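Local coordinates for DNA protection during starvation protein (Mycobacterium smegmatis, PDB 2YW6), which oxidises iron(II) with hydrogen peroxide and stores the resulting iron(III) mineral inside a hollow shell of twelve subunits, and also binds DNA, shielding it from oxidative damage, at the interface of chains A and B and the interface of chains A and C. Numbering follows the deposited sequence. Chains: chain A/B/C, DNA protection during starvation protein.

Chain A meets two neighbours of the dodecamer through different surfaces. Contacts 1 and 3 are adjoining patches of the A–B interface, their C-alpha centres about 5 Å apart; they share A:Phe151 and B:Phe47, so helix 132-156 of chain A and the start of helix 47-74 of chain B serve both. Contact 2 lies on the two-fold A–C interface, about 36 Å from contact 1 and 33 Å from contact 3, and uses the turn into helix 83-89. The A–B patches are mainly apolar and the A–C patch centres on a hydrogen-bonded carboxylate; together they help tie one subunit into the closed shell.

Contact 1: the interface of chains A and B. Residues chain A 150-151, 154; chain B 40, 47, 51.
Helix 132-156 of chain A lies against two elements of chain B, the first turns of helix 47-74 and the C-terminal end of helix 13-41. B:Phe47, the first residue of its helix, projects toward the chain A helix and is met by A:Phe151 and A:Ala154, one turn apart. The methyl CB of A:Ala154 sits over the rim of one face of the phenyl, 3.6 Å from CE2, whereas the ring's CZ edge turns to A:Phe151, 3.8 Å from its CD1. The two phenylalanine side chains cross at about a right angle. The CE2–CZ edge also approaches the A:Phe151 carbonyl, with CE2 3.5 Å from its O.

A chi1 of 83° sets CG of B:Phe47 between its backbone N and carbonyl carbon, which points the ring at chain A. Within chain B, CD1 of this ring sits over the rim of one imidazole face of B:His51, and ND1 of that histidine lies at the phenyl edge, in its plane. The histidine turns its other nitrogen toward chain A. Within chain A, CE3 of A:Trp150 covers the rim of one face of A:Phe151, 3.5 Å above the plane, while chain B meets that ring at its edge. The indole of A:Trp150 also reaches the end of helix 13-41, where its CZ2 stands 4.0 Å from the carbonyl O of B:Trp40. Next to the phenylalanine pair, NE2 of B:His51 lies 3.9 Å from CE1 of A:Phe151.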
ATOM      1  N   TRP A 150      -7.179  31.105   1.647  1.00 39.96           N
ATOM      2  CA  TRP A 150      -7.829  31.399   0.380  1.00 41.23           C
ATOM      3  C   TRP A 150      -9.056  30.501   0.179  1.00 42.54           C
ATOM      4  O   TRP A 150     -10.110  30.955  -0.288  1.00 37.45           O
ATOM      5  CB  TRP A 150      -6.860  31.215  -0.784  1.00 45.94           C
ATOM      6  CG  TRP A 150      -7.564  31.258  -2.099  1.00 52.63           C
ATOM      7  CD1 TRP A 150      -8.371  32.260  -2.559  1.00 54.72           C
ATOM      8  CD2 TRP A 150      -7.572  30.241  -3.102  1.00 54.24           C
ATOM      9  NE1 TRP A 150      -8.886  31.921  -3.784  1.00 56.11           N
ATOM     10  CE2 TRP A 150      -8.419  30.688  -4.138  1.00 56.13           C
ATOM     11  CE3 TRP A 150      -6.960  28.985  -3.217  1.00 56.80           C
ATOM     12  CZ2 TRP A 150      -8.651  29.923  -5.295  1.00 58.13           C
ATOM     13  CZ3 TRP A 150      -7.193  28.227  -4.369  1.00 58.30           C
ATOM     14  CH2 TRP A 150      -8.040  28.698  -5.388  1.00 57.52           C
ATOM     15  N   PHE A 151      -8.911  29.223   0.512  1.00 42.26           N
ATOM     16  CA  PHE A 151     -10.030  28.298   0.384  1.00 40.85           C
ATOM     17  C   PHE A 151     -11.154  28.708   1.328  1.00 38.63           C
ATOM     18  O   PHE A 151     -12.332  28.507   1.013  1.00 33.48           O
ATOM     19  CB  PHE A 151      -9.569  26.862   0.658  1.00 47.73           C
ATOM     20  CG  PHE A 151      -8.718  26.301  -0.438  1.00 60.65           C
ATOM     21  CD1 PHE A 151      -9.212  26.233  -1.736  1.00 64.75           C
ATOM     22  CD2 PHE A 151      -7.407  25.901  -0.201  1.00 65.03           C
ATOM     23  CE1 PHE A 151      -8.417  25.780  -2.779  1.00 66.54           C
ATOM     24  CE2 PHE A 151      -6.601  25.446  -1.245  1.00 66.37           C
ATOM     25  CZ  PHE A 151      -7.108  25.389  -2.533  1.00 66.38           C
ATOM     26  N   ALA A 154     -12.656  31.727  -0.450  1.00 34.11           N
ATOM     27  CA  ALA A 154     -13.372  31.378  -1.677  1.00 34.28           C
ATOM     28  C   ALA A 154     -14.783  30.951  -1.339  1.00 37.72           C
ATOM     29  O   ALA A 154     -15.694  31.040  -2.172  1.00 36.98           O
ATOM     30  CB  ALA A 154     -12.672  30.265  -2.407  1.00 33.51           C
TER
ATOM     31  N   TRP B  40      -9.368  26.358 -10.738  1.00 37.20           N
ATOM     32  CA  TRP B  40      -8.687  27.474 -10.092  1.00 38.57           C
ATOM     33  C   TRP B  40      -9.530  28.720  -9.962  1.00 37.79           C
ATOM     34  O   TRP B  40      -9.156  29.647  -9.255  1.00 39.40           O
ATOM     35  CB  TRP B  40      -7.428  27.863 -10.855  1.00 37.10           C
ATOM     36  CG  TRP B  40      -6.515  26.749 -11.146  1.00 36.46           C
ATOM     37  CD1 TRP B  40      -6.230  25.671 -10.347  1.00 36.79           C
ATOM     38  CD2 TRP B  40      -5.696  26.623 -12.302  1.00 36.76           C
ATOM     39  NE1 TRP B  40      -5.274  24.880 -10.946  1.00 36.41           N
ATOM     40  CE2 TRP B  40      -4.927  25.442 -12.149  1.00 36.92           C
ATOM     41  CE3 TRP B  40      -5.528  27.390 -13.457  1.00 35.67           C
ATOM     42  CZ2 TRP B  40      -4.003  25.019 -13.113  1.00 36.65           C
ATOM     43  CZ3 TRP B  40      -4.608  26.970 -14.410  1.00 37.11           C
ATOM     44  CH2 TRP B  40      -3.855  25.796 -14.228  1.00 35.13           C
ATOM     45  N   PHE B  47     -18.091  25.468  -3.765  1.00 50.27           N
ATOM     46  CA  PHE B  47     -17.043  25.270  -4.766  1.00 49.24           C
ATOM     47  C   PHE B  47     -16.215  23.989  -4.602  1.00 48.63           C
ATOM     48  O   PHE B  47     -15.788  23.384  -5.591  1.00 48.09           O
ATOM     49  CB  PHE B  47     -16.119  26.491  -4.799  1.00 49.68           C
ATOM     50  CG  PHE B  47     -15.043  26.473  -3.760  1.00 50.93           C
ATOM     51  CD1 PHE B  47     -13.862  25.769  -3.977  1.00 51.89           C
ATOM     52  CD2 PHE B  47     -15.203  27.157  -2.566  1.00 51.13           C
ATOM     53  CE1 PHE B  47     -12.850  25.753  -3.024  1.00 51.77           C
ATOM     54  CE2 PHE B  47     -14.197  27.148  -1.609  1.00 52.71           C
ATOM     55  CZ  PHE B  47     -13.020  26.441  -1.838  1.00 52.96           C
ATOM     56  N   HIS B  51     -14.615  21.029  -6.913  1.00 47.58           N
ATOM     57  CA  HIS B  51     -13.194  20.696  -6.963  1.00 51.83           C
ATOM     58  C   HIS B  51     -13.086  19.188  -7.039  1.00 58.46           C
ATOM     59  O   HIS B  51     -12.498  18.621  -7.963  1.00 55.62           O
ATOM     60  CB  HIS B  51     -12.477  21.159  -5.696  1.00 48.12           C
ATOM     61  CG  HIS B  51     -11.853  22.516  -5.808  1.00 47.31           C
ATOM     62  ND1 HIS B  51     -12.444  23.553  -6.492  1.00 46.61           N
ATOM     63  CD2 HIS B  51     -10.716  23.016  -5.268  1.00 46.41           C
ATOM     64  CE1 HIS B  51     -11.701  24.639  -6.367  1.00 46.99           C
ATOM     65  NE2 HIS B  51     -10.647  24.339  -5.627  1.00 47.92           N
TER

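Contact 2: the interface of chains A and C. Residues chain A 82-85; chain C 37, 90, 94-95.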
ATOM      1  N   THR A  82       1.152  22.892  26.906  1.00 37.18           N
ATOM      2  CA  THR A  82      -0.046  22.645  27.699  1.00 38.72           C
ATOM      3  C   THR A  82      -1.061  23.747  27.481  1.00 38.02           C
ATOM      4  O   THR A  82      -0.738  24.807  26.956  1.00 38.06           O
ATOM      5  CB  THR A  82       0.275  22.562  29.199  1.00 41.23           C
ATOM      6  OG1 THR A  82       0.718  23.843  29.662  1.00 45.22           O
ATOM      7  CG2 THR A  82       1.361  21.535  29.450  1.00 42.68           C
ATOM      8  N   PRO A  83      -2.320  23.495  27.863  1.00 42.50           N
ATOM      9  CA  PRO A  83      -3.376  24.500  27.701  1.00 43.40           C
ATOM     10  C   PRO A  83      -2.952  25.813  28.361  1.00 44.51           C
ATOM     11  O   PRO A  83      -3.169  26.897  27.818  1.00 45.37           O
ATOM     12  CB  PRO A  83      -4.558  23.852  28.414  1.00 42.00           C
ATOM     13  CG  PRO A  83      -4.337  22.395  28.144  1.00 41.15           C
ATOM     14  CD  PRO A  83      -2.864  22.240  28.403  1.00 41.18           C
ATOM     15  N   GLY A  84      -2.339  25.698  29.538  1.00 46.60           N
ATOM     16  CA  GLY A  84      -1.880  26.867  30.269  1.00 47.10           C
ATOM     17  C   GLY A  84      -0.853  27.669  29.494  1.00 47.32           C
ATOM     18  O   GLY A  84      -0.830  28.896  29.566  1.00 48.99           O
ATOM     19  N   ALA A  85       0.003  26.974  28.752  1.00 45.62           N
ATOM     20  CA  ALA A  85       1.024  27.631  27.951  1.00 43.45           C
ATOM     21  C   ALA A  85       0.334  28.465  26.889  1.00 42.04           C
ATOM     22  O   ALA A  85       0.717  29.604  26.642  1.00 41.65           O
ATOM     23  CB  ALA A  85       1.919  26.594  27.304  1.00 44.01           C
TER
ATOM     24  N   HIS C  37       3.473  17.557  24.777  1.00 30.37           N
ATOM     25  CA  HIS C  37       4.381  18.306  25.627  1.00 31.61           C
ATOM     26  C   HIS C  37       5.468  17.402  26.245  1.00 30.94           C
ATOM     27  O   HIS C  37       6.646  17.752  26.218  1.00 29.43           O
ATOM     28  CB  HIS C  37       3.585  18.992  26.740  1.00 33.16           C
ATOM     29  CG  HIS C  37       4.437  19.706  27.743  1.00 35.00           C
ATOM     30  ND1 HIS C  37       4.764  21.042  27.635  1.00 35.98           N
ATOM     31  CD2 HIS C  37       5.057  19.255  28.860  1.00 34.06           C
ATOM     32  CE1 HIS C  37       5.548  21.384  28.638  1.00 34.59           C
ATOM     33  NE2 HIS C  37       5.743  20.318  29.398  1.00 35.28           N
ATOM     34  N   ARG C  90     -11.554  22.030  32.980  1.00 57.11           N
ATOM     35  CA  ARG C  90     -10.435  21.493  33.752  1.00 60.41           C
ATOM     36  C   ARG C  90     -10.563  21.621  35.264  1.00 62.84           C
ATOM     37  O   ARG C  90     -10.835  22.701  35.782  1.00 65.51           O
ATOM     38  CB  ARG C  90      -9.134  22.163  33.317  1.00 60.54           C
ATOM     39  CG  ARG C  90      -7.973  21.865  34.239  1.00 65.81           C
ATOM     40  CD  ARG C  90      -6.799  22.786  33.981  1.00 68.93           C
ATOM     41  NE  ARG C  90      -6.019  22.379  32.820  1.00 69.86           N
ATOM     42  CZ  ARG C  90      -4.928  23.009  32.403  1.00 69.38           C
ATOM     43  NH1 ARG C  90      -4.487  24.076  33.054  1.00 69.49           N
ATOM     44  NH2 ARG C  90      -4.269  22.560  31.346  1.00 70.19           N
ATOM     45  N   ASP C  94      -2.490  22.355  35.419  1.00 45.26           N
ATOM     46  CA  ASP C  94      -1.817  22.311  34.136  1.00 39.56           C
ATOM     47  C   ASP C  94      -0.590  21.432  34.356  1.00 36.66           C
ATOM     48  O   ASP C  94       0.051  21.520  35.413  1.00 34.33           O
ATOM     49  CB  ASP C  94      -1.385  23.720  33.733  1.00 40.64           C
ATOM     50  CG  ASP C  94      -1.199  23.865  32.250  1.00 44.47           C
ATOM     51  OD1 ASP C  94      -0.362  24.684  31.824  1.00 48.01           O
ATOM     52  OD2 ASP C  94      -1.908  23.167  31.505  1.00 46.89           O
ATOM     53  N   TYR C  95      -0.275  20.574  33.384  1.00 35.10           N
ATOM     54  CA  TYR C  95       0.897  19.704  33.508  1.00 35.89           C
ATOM     55  C   TYR C  95       2.098  20.640  33.672  1.00 37.82           C
ATOM     56  O   TYR C  95       2.307  21.530  32.847  1.00 41.25           O
ATOM     57  CB  TYR C  95       1.050  18.838  32.258  1.00 29.98           C
ATOM     58  CG  TYR C  95       2.164  17.830  32.354  1.00 26.27           C
ATOM     59  CD1 TYR C  95       1.929  16.543  32.842  1.00 22.97           C
ATOM     60  CD2 TYR C  95       3.450  18.147  31.930  1.00 24.15           C
ATOM     61  CE1 TYR C  95       2.954  15.592  32.900  1.00 20.26           C
ATOM     62  CE2 TYR C  95       4.479  17.206  31.993  1.00 22.88           C
ATOM     63  CZ  TYR C  95       4.221  15.936  32.470  1.00 20.62           C
ATOM     64  OH  TYR C  95       5.237  15.012  32.496  1.00 21.37           O
TER
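With chi1 at -157°, C:Asp94 holds its carboxylate roughly opposite its own backbone N and extends it toward A:Thr82, whose hydroxyl stands between backbone N and carbonyl carbon (chi1 66°). The two groups meet in a hydrogen bond across the two-fold interface, from OG1 of A:Thr82 to OD1 of C:Asp94 at 2.6 Å. The hydroxyl approaches on the syn side of this oxygen, 32° out of the carboxylate plane.

A:Thr82 immediately precedes helix 83-89, and the carboxylate sits near that helix's N-terminal end. There the backbone N of A:Gly84 gives a weak hydrogen bond to OD2 of C:Asp94 at 3.2 Å. Within chain A, the backbone N of A:Ala85 weakly bonds the threonine hydroxyl, at 3.3 Å, capping the first turn. The amides at the helix start and C:Arg90 would probably help stabilise negative charge on the aspartate. The arginine's NH2 forms a salt bridge to OD2, on the anti side and about as far out of the carboxylate plane, but modelled too short to interpret closely. Its guanidinium also carries CA of C:Asp94 over the rim of one face, and NH2 lies over one face of the A:Pro83 ring, toward CB, CG and CD.

The CG2 branch of A:Thr82 packs against C:Tyr95 and C:His37. This methyl lies 3.9 Å from CB of C:Tyr95, and it also rests 3.8 Å above one face of the C:His37 imidazole, offset toward the rim near CG and ND1.

Contact 3: the interface of chains A and B. Residues chain A 49, 53, 151, 155; chain B 47-48.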
ATOM      1  N   GLY A  49     -18.120  19.622   2.801  1.00 47.78           N
ATOM      2  CA  GLY A  49     -16.921  20.104   2.130  1.00 47.88           C
ATOM      3  C   GLY A  49     -15.951  20.805   3.069  1.00 47.00           C
ATOM      4  O   GLY A  49     -14.731  20.633   2.981  1.00 47.90           O
ATOM      5  N   MET A  53     -12.132  20.099   3.951  1.00 52.98           N
ATOM      6  CA  MET A  53     -11.130  21.147   3.835  1.00 45.96           C
ATOM      7  C   MET A  53     -10.313  21.372   5.095  1.00 42.82           C
ATOM      8  O   MET A  53      -9.132  21.719   5.032  1.00 38.79           O
ATOM      9  CB  MET A  53     -11.806  22.458   3.430  1.00 43.85           C
ATOM     10  CG  MET A  53     -10.852  23.625   3.314  1.00 43.82           C
ATOM     11  SD  MET A  53     -11.694  25.178   3.019  1.00 45.22           S
ATOM     12  CE  MET A  53     -12.237  25.613   4.667  1.00 44.63           C
ATOM     13  N   PHE A 151      -8.911  29.223   0.512  1.00 42.26           N
ATOM     14  CA  PHE A 151     -10.030  28.298   0.384  1.00 40.85           C
ATOM     15  C   PHE A 151     -11.154  28.708   1.328  1.00 38.63           C
ATOM     16  O   PHE A 151     -12.332  28.507   1.013  1.00 33.48           O
ATOM     17  CB  PHE A 151      -9.569  26.862   0.658  1.00 47.73           C
ATOM     18  CG  PHE A 151      -8.718  26.301  -0.438  1.00 60.65           C
ATOM     19  CD1 PHE A 151      -9.212  26.233  -1.736  1.00 64.75           C
ATOM     20  CD2 PHE A 151      -7.407  25.901  -0.201  1.00 65.03           C
ATOM     21  CE1 PHE A 151      -8.417  25.780  -2.779  1.00 66.54           C
ATOM     22  CE2 PHE A 151      -6.601  25.446  -1.245  1.00 66.37           C
ATOM     23  CZ  PHE A 151      -7.108  25.389  -2.533  1.00 66.38           C
ATOM     24  N   HIS A 155     -14.956  30.471  -0.115  1.00 39.54           N
ATOM     25  CA  HIS A 155     -16.261  30.040   0.355  1.00 40.92           C
ATOM     26  C   HIS A 155     -17.138  31.255   0.628  1.00 42.43           C
ATOM     27  O   HIS A 155     -18.349  31.218   0.412  1.00 40.43           O
ATOM     28  CB  HIS A 155     -16.136  29.265   1.663  1.00 45.95           C
ATOM     29  CG  HIS A 155     -16.069  27.781   1.492  1.00 52.88           C
ATOM     30  ND1 HIS A 155     -14.881  27.103   1.336  1.00 56.61           N
ATOM     31  CD2 HIS A 155     -17.045  26.844   1.504  1.00 54.36           C
ATOM     32  CE1 HIS A 155     -15.128  25.805   1.265  1.00 58.32           C
ATOM     33  NE2 HIS A 155     -16.433  25.621   1.365  1.00 57.94           N
TER
ATOM     34  N   PHE B  47     -18.091  25.468  -3.765  1.00 50.27           N
ATOM     35  CA  PHE B  47     -17.043  25.270  -4.766  1.00 49.24           C
ATOM     36  C   PHE B  47     -16.215  23.989  -4.602  1.00 48.63           C
ATOM     37  O   PHE B  47     -15.788  23.384  -5.591  1.00 48.09           O
ATOM     38  CB  PHE B  47     -16.119  26.491  -4.799  1.00 49.68           C
ATOM     39  CG  PHE B  47     -15.043  26.473  -3.760  1.00 50.93           C
ATOM     40  CD1 PHE B  47     -13.862  25.769  -3.977  1.00 51.89           C
ATOM     41  CD2 PHE B  47     -15.203  27.157  -2.566  1.00 51.13           C
ATOM     42  CE1 PHE B  47     -12.850  25.753  -3.024  1.00 51.77           C
ATOM     43  CE2 PHE B  47     -14.197  27.148  -1.609  1.00 52.71           C
ATOM     44  CZ  PHE B  47     -13.020  26.441  -1.838  1.00 52.96           C
ATOM     45  N   ILE B  48     -15.989  23.584  -3.357  1.00 48.84           N
ATOM     46  CA  ILE B  48     -15.208  22.388  -3.072  1.00 47.74           C
ATOM     47  C   ILE B  48     -15.866  21.132  -3.624  1.00 47.49           C
ATOM     48  O   ILE B  48     -15.187  20.174  -3.976  1.00 47.57           O
ATOM     49  CB  ILE B  48     -14.952  22.253  -1.551  1.00 47.38           C
ATOM     50  CG1 ILE B  48     -13.758  23.132  -1.183  1.00 48.20           C
ATOM     51  CG2 ILE B  48     -14.738  20.796  -1.154  1.00 46.31           C
ATOM     52  CD1 ILE B  48     -13.302  22.995   0.233  1.00 50.22           C
TER
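A:His155 and B:Phe47 make the ring contact of the patch. The two rings pack edge-to-face, with centroids 4.6 Å apart and planes inclined at 64°. The phenyl presents its CE2–CD2 edge to one imidazole face, with CD2 3.9 Å above the plane toward the rim.

A hydrogen bond inside chain A fixes this imidazole. ND1 of A:His155 donates to the carbonyl O of A:Phe151, one turn earlier in helix 132-156, at 2.9 Å and nearly straight (172° at H). The acceptor lies almost in the imidazole plane, although the donor is tilted 27° from the carbonyl plane, and the bond restrains rotation of the ring.

Aliphatic packing centres on B:Ile48. Its CD1 methyl reaches the imidazole edge, in plane, 3.5 Å from CE1 of A:His155, and touches CB of A:Met53 at 3.6 Å. With CG1 anti to the carbonyl carbon, this longer branch reaches the corner where histidine and methionine meet, while CG2 faces CA of A:Gly49 at 4.0 Å. CG1 also lies over one face of the neighbouring B:Phe47 ring.

The patch thus fits the start of helix 47-74 of chain B against two helices of chain A, helping to hold adjacent subunits together in the dodecameric iron-storage shell.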